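PDB 4TME: ethanolamine utilization protein EutL from Clostridium perfringens E str. JGS1987, which forms trimeric tiles in the shell of the ethanolamine-utilization microcompartment and binds ethanolamine, which probably controls opening of its pore allosterically. Local coordinates for residues C[59-68]-C[80-90]. Sequence-based numbering, arbitrary orientation.
With ETA (ethanolamine), chain K.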
loop_
_atom_site.group_PDB
_atom_site.type_symbol
_atom_site.label_atom_id
_atom_site.label_comp_id
_atom_site.label_asym_id
_atom_site.label_seq_id
_atom_site.Cartn_x
_atom_site.Cartn_y
_atom_site.Cartn_z
ATOM N N GLU C 59 -13.727 -28.815 9.173
ATOM C CA GLU C 59 -12.326 -29.168 9.371
ATOM C C GLU C 59 -11.470 -28.355 8.409
ATOM O O GLU C 59 -10.982 -28.867 7.406
ATOM C CB GLU C 59 -12.093 -30.675 9.178
ATOM C CG GLU C 59 -10.701 -31.101 9.658
ATOM C CD GLU C 59 -10.464 -32.593 9.611
ATOM O OE1 GLU C 59 -9.312 -33.015 9.862
ATOM O OE2 GLU C 59 -11.417 -33.332 9.312
ATOM N N VAL C 60 -11.336 -27.068 8.709
ATOM C CA VAL C 60 -10.577 -26.136 7.882
ATOM C C VAL C 60 -9.716 -25.224 8.752
ATOM O O VAL C 60 -10.061 -24.916 9.898
ATOM C CB VAL C 60 -11.473 -25.236 7.003
ATOM C CG1 VAL C 60 -12.200 -26.074 5.969
ATOM C CG2 VAL C 60 -12.458 -24.450 7.849
ATOM N N ASP C 61 -8.604 -24.797 8.169
ATOM C CA ASP C 61 -7.699 -23.808 8.768
ATOM C C ASP C 61 -7.658 -22.578 7.878
ATOM O O ASP C 61 -7.707 -22.703 6.657
ATOM C CB ASP C 61 -6.273 -24.351 8.890
ATOM C CG ASP C 61 -6.152 -25.546 9.814
ATOM O OD1 ASP C 61 -6.688 -25.508 10.936
ATOM O OD2 ASP C 61 -5.489 -26.524 9.413
ATOM N N VAL C 62 -7.530 -21.374 8.456
ATOM C CA VAL C 62 -7.262 -20.202 7.622
ATOM C C VAL C 62 -5.777 -20.164 7.341
ATOM O O VAL C 62 -4.984 -20.042 8.281
ATOM C CB VAL C 62 -7.708 -18.915 8.306
ATOM C CG1 VAL C 62 -7.393 -17.684 7.428
ATOM C CG2 VAL C 62 -9.198 -19.018 8.635
ATOM N N VAL C 63 -5.395 -20.285 6.071
ATOM C CA VAL C 63 -3.974 -20.368 5.728
ATOM C C VAL C 63 -3.495 -19.127 5.005
ATOM O O VAL C 63 -2.282 -18.943 4.815
ATOM C CB VAL C 63 -3.667 -21.616 4.870
ATOM C CG1 VAL C 63 -3.986 -22.869 5.679
ATOM C CG2 VAL C 63 -4.408 -21.595 3.538
ATOM N N TYR C 64 -4.432 -18.268 4.623
ATOM C CA TYR C 64 -4.093 -17.028 3.929
ATOM C C TYR C 64 -5.197 -16.014 4.146
ATOM O O TYR C 64 -6.386 -16.332 4.034
ATOM C CB TYR C 64 -3.880 -17.305 2.431
ATOM C CG TYR C 64 -3.054 -16.238 1.720
ATOM C CD1 TYR C 64 -3.648 -15.089 1.244
ATOM C CD2 TYR C 64 -1.691 -16.401 1.544
ATOM C CE1 TYR C 64 -2.885 -14.093 0.588
ATOM C CE2 TYR C 64 -0.936 -15.440 0.897
ATOM C CZ TYR C 64 -1.548 -14.285 0.422
ATOM O OH TYR C 64 -0.764 -13.312 -0.202
ATOM N N ALA C 65 -4.826 -14.774 4.478
ATOM C CA ALA C 65 -5.812 -13.749 4.772
ATOM C C ALA C 65 -5.178 -12.380 4.644
ATOM O O ALA C 65 -4.401 -11.976 5.524
ATOM C CB ALA C 65 -6.377 -13.936 6.198
ATOM N N ARG C 66 -5.463 -11.686 3.551
ATOM C CA ARG C 66 -4.834 -10.384 3.292
ATOM C C ARG C 66 -5.815 -9.372 2.730
ATOM O O ARG C 66 -6.717 -9.729 1.959
ATOM C CB ARG C 66 -3.670 -10.517 2.303
ATOM C CG ARG C 66 -2.450 -11.329 2.751
ATOM C CD ARG C 66 -1.646 -10.626 3.833
ATOM N NE ARG C 66 -1.293 -9.235 3.476
ATOM C CZ ARG C 66 -0.344 -8.871 2.612
ATOM N NH1 ARG C 66 0.399 -9.774 1.989
ATOM N NH2 ARG C 66 -0.117 -7.576 2.371
ATOM N N SER C 67 -5.596 -8.109 3.104
ATOM C CA SER C 67 -6.378 -6.975 2.640
ATOM C C SER C 67 -5.734 -6.271 1.441
ATOM O O SER C 67 -4.509 -6.307 1.286
ATOM C CB SER C 67 -6.544 -5.965 3.792
ATOM O OG SER C 67 -7.193 -6.603 4.892
ATOM N N MET C 68 -6.558 -5.603 0.644
ATOM C CA MET C 68 -6.098 -4.914 -0.564
ATOM C C MET C 68 -5.753 -3.443 -0.307
ATOM O O MET C 68 -6.457 -2.736 0.446
ATOM C CB MET C 68 -7.153 -4.966 -1.669
ATOM C CG MET C 68 -7.601 -6.368 -2.032
ATOM S SD MET C 68 -6.288 -7.330 -2.805
ATOM C CE MET C 68 -6.144 -8.692 -1.708
ATOM N N ALA C 80 -11.729 -8.187 -7.012
ATOM C CA ALA C 80 -10.667 -8.001 -6.031
ATOM C C ALA C 80 -11.174 -7.559 -4.655
ATOM O O ALA C 80 -10.621 -7.968 -3.631
ATOM C CB ALA C 80 -9.640 -6.987 -6.547
ATOM N N GLY C 81 -12.209 -6.725 -4.632
ATOM C CA GLY C 81 -12.751 -6.228 -3.372
ATOM C C GLY C 81 -11.650 -5.615 -2.521
ATOM O O GLY C 81 -10.808 -4.870 -3.030
ATOM N N GLU C 82 -11.652 -5.928 -1.234
ATOM C CA GLU C 82 -10.544 -5.554 -0.382
ATOM C C GLU C 82 -10.027 -6.667 0.504
ATOM O O GLU C 82 -9.318 -6.417 1.474
ATOM C CB GLU C 82 -10.928 -4.347 0.479
ATOM C CG GLU C 82 -12.019 -4.607 1.486
ATOM C CD GLU C 82 -12.365 -3.381 2.338
ATOM O OE1 GLU C 82 -12.294 -2.235 1.821
ATOM O OE2 GLU C 82 -12.729 -3.577 3.534
ATOM N N VAL C 83 -10.330 -7.916 0.168
ATOM C CA VAL C 83 -9.805 -9.026 0.943
ATOM C C VAL C 83 -9.774 -10.316 0.121
ATOM O O VAL C 83 -10.665 -10.551 -0.704
ATOM C CB VAL C 83 -10.647 -9.259 2.229
ATOM C CG1 VAL C 83 -12.099 -9.640 1.903
ATOM C CG2 VAL C 83 -10.022 -10.291 3.149
ATOM N N ILE C 84 -8.738 -11.115 0.352
ATOM C CA ILE C 84 -8.705 -12.499 -0.124
ATOM C C ILE C 84 -8.468 -13.394 1.087
ATOM O O ILE C 84 -7.595 -13.138 1.938
ATOM C CB ILE C 84 -7.632 -12.753 -1.216
ATOM C CG1 ILE C 84 -7.749 -14.236 -1.664
ATOM C CG2 ILE C 84 -6.229 -12.338 -0.720
ATOM C CD1 ILE C 84 -7.104 -14.561 -2.943
ATOM N N GLY C 85 -9.303 -14.428 1.204
ATOM C CA GLY C 85 -9.170 -15.403 2.262
ATOM C C GLY C 85 -9.002 -16.790 1.660
ATOM O O GLY C 85 -9.615 -17.089 0.628
ATOM N N ILE C 86 -8.149 -17.616 2.265
ATOM C CA ILE C 86 -7.984 -18.996 1.826
ATOM C C ILE C 86 -8.119 -19.947 2.997
ATOM O O ILE C 86 -7.393 -19.851 3.998
ATOM C CB ILE C 86 -6.612 -19.238 1.133
ATOM C CG1 ILE C 86 -6.457 -18.291 -0.053
ATOM C CG2 ILE C 86 -6.506 -20.714 0.631
ATOM C CD1 ILE C 86 -5.143 -18.412 -0.825
ATOM N N LEU C 87 -9.089 -20.846 2.868
ATOM C CA LEU C 87 -9.282 -21.957 3.786
ATOM C C LEU C 87 -8.587 -23.189 3.237
ATOM O O LEU C 87 -8.559 -23.386 2.025
ATOM C CB LEU C 87 -10.775 -22.274 3.959
ATOM C CG LEU C 87 -11.632 -21.197 4.618
ATOM C CD1 LEU C 87 -13.099 -21.630 4.496
ATOM C CD2 LEU C 87 -11.255 -21.050 6.072
ATOM N N ALA C 88 -8.019 -24.007 4.110
ATOM C CA ALA C 88 -7.445 -25.283 3.682
ATOM C C ALA C 88 -8.007 -26.414 4.541
ATOM O O ALA C 88 -8.232 -26.268 5.737
ATOM C CB ALA C 88 -5.925 -25.264 3.756
ATOM N N GLY C 89 -8.228 -27.552 3.905
ATOM C CA GLY C 89 -8.742 -28.710 4.607
ATOM C C GLY C 89 -8.348 -29.976 3.880
ATOM O O GLY C 89 -7.742 -29.918 2.818
ATOM N N PRO C 90 -8.696 -31.128 4.454
ATOM C CA PRO C 90 -8.281 -32.441 3.948
ATOM C C PRO C 90 -9.037 -32.900 2.719
ATOM O O PRO C 90 -8.595 -33.841 2.066
ATOM C CB PRO C 90 -8.585 -33.377 5.123
ATOM C CG PRO C 90 -9.682 -32.705 5.857
ATOM C CD PRO C 90 -9.355 -31.239 5.765
HETATM C CA ETA K . -12.384 -1.666 6.704
HETATM N N ETA K . -11.416 -1.925 5.659
HETATM C C ETA K . -13.755 -1.380 6.110
HETATM O O ETA K . -14.208 -2.411 5.271
#
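Ile86 is opposed by two residues, Val63 and Tyr64, the signature of a classic beta bulge in the antiparallel ladder of strands 61-67 and 83-89. Ile86 O accepts a straight bond from Val63 N (2.9 Å, 164° at the hydrogen) and a weak, bent one from Tyr64 N. The extra residue lets two neighbouring side chains meet one isoleucine. With chi1 -63°, Val63 CG1 lies anti to the carbonyl carbon and packs 3.6 Å from the small Ala88 methyl, CB, while CG2 meets Ile86 CG2 at 3.7 Å, the two side chains crossing at about a right angle. Val63 and Ala88 both also touch His33.

Tyr64 swings its ring away from its own N (chi1 -159°). Its CB abuts Ile86 CB at 3.6 Å, and Ile84 CG2 comes to the ring edge beside CE1 at 4.0 Å. The hydroxyl bonds to Pro178 O of the second subunit, so the tyrosine joins hydrophobic sheet packing to the trimer interface. Met68, bent at chi2 and chi3, curls back over the backbone of Glu82 and lays CE 3.8 Å from Ile84 CG2; a flexible thioether suits such a turn. On the face bearing Val62, Ala65, Val83 and Leu87, Leu87 CD2 touches Val62 CG2, and Val60 CG2 reaches it from the preceding loop. Tyr134 of helix 133-139 packs on Val62 and Ala65, where the slim Ala65-Gly85 pair suits it.

At the far end Glu82 extends away from strand 61-67, and its OE2 accepts bonds from both ends of ethanolamine: 3.0 Å from ETA N and 2.6 Å from ETA O. Asp44 and Thr182 complete the site. The apolar ladder thus leads to a carboxylate, held by Ala72 N and Asp44 N, that probably suits an ammonium and a hydroxyl.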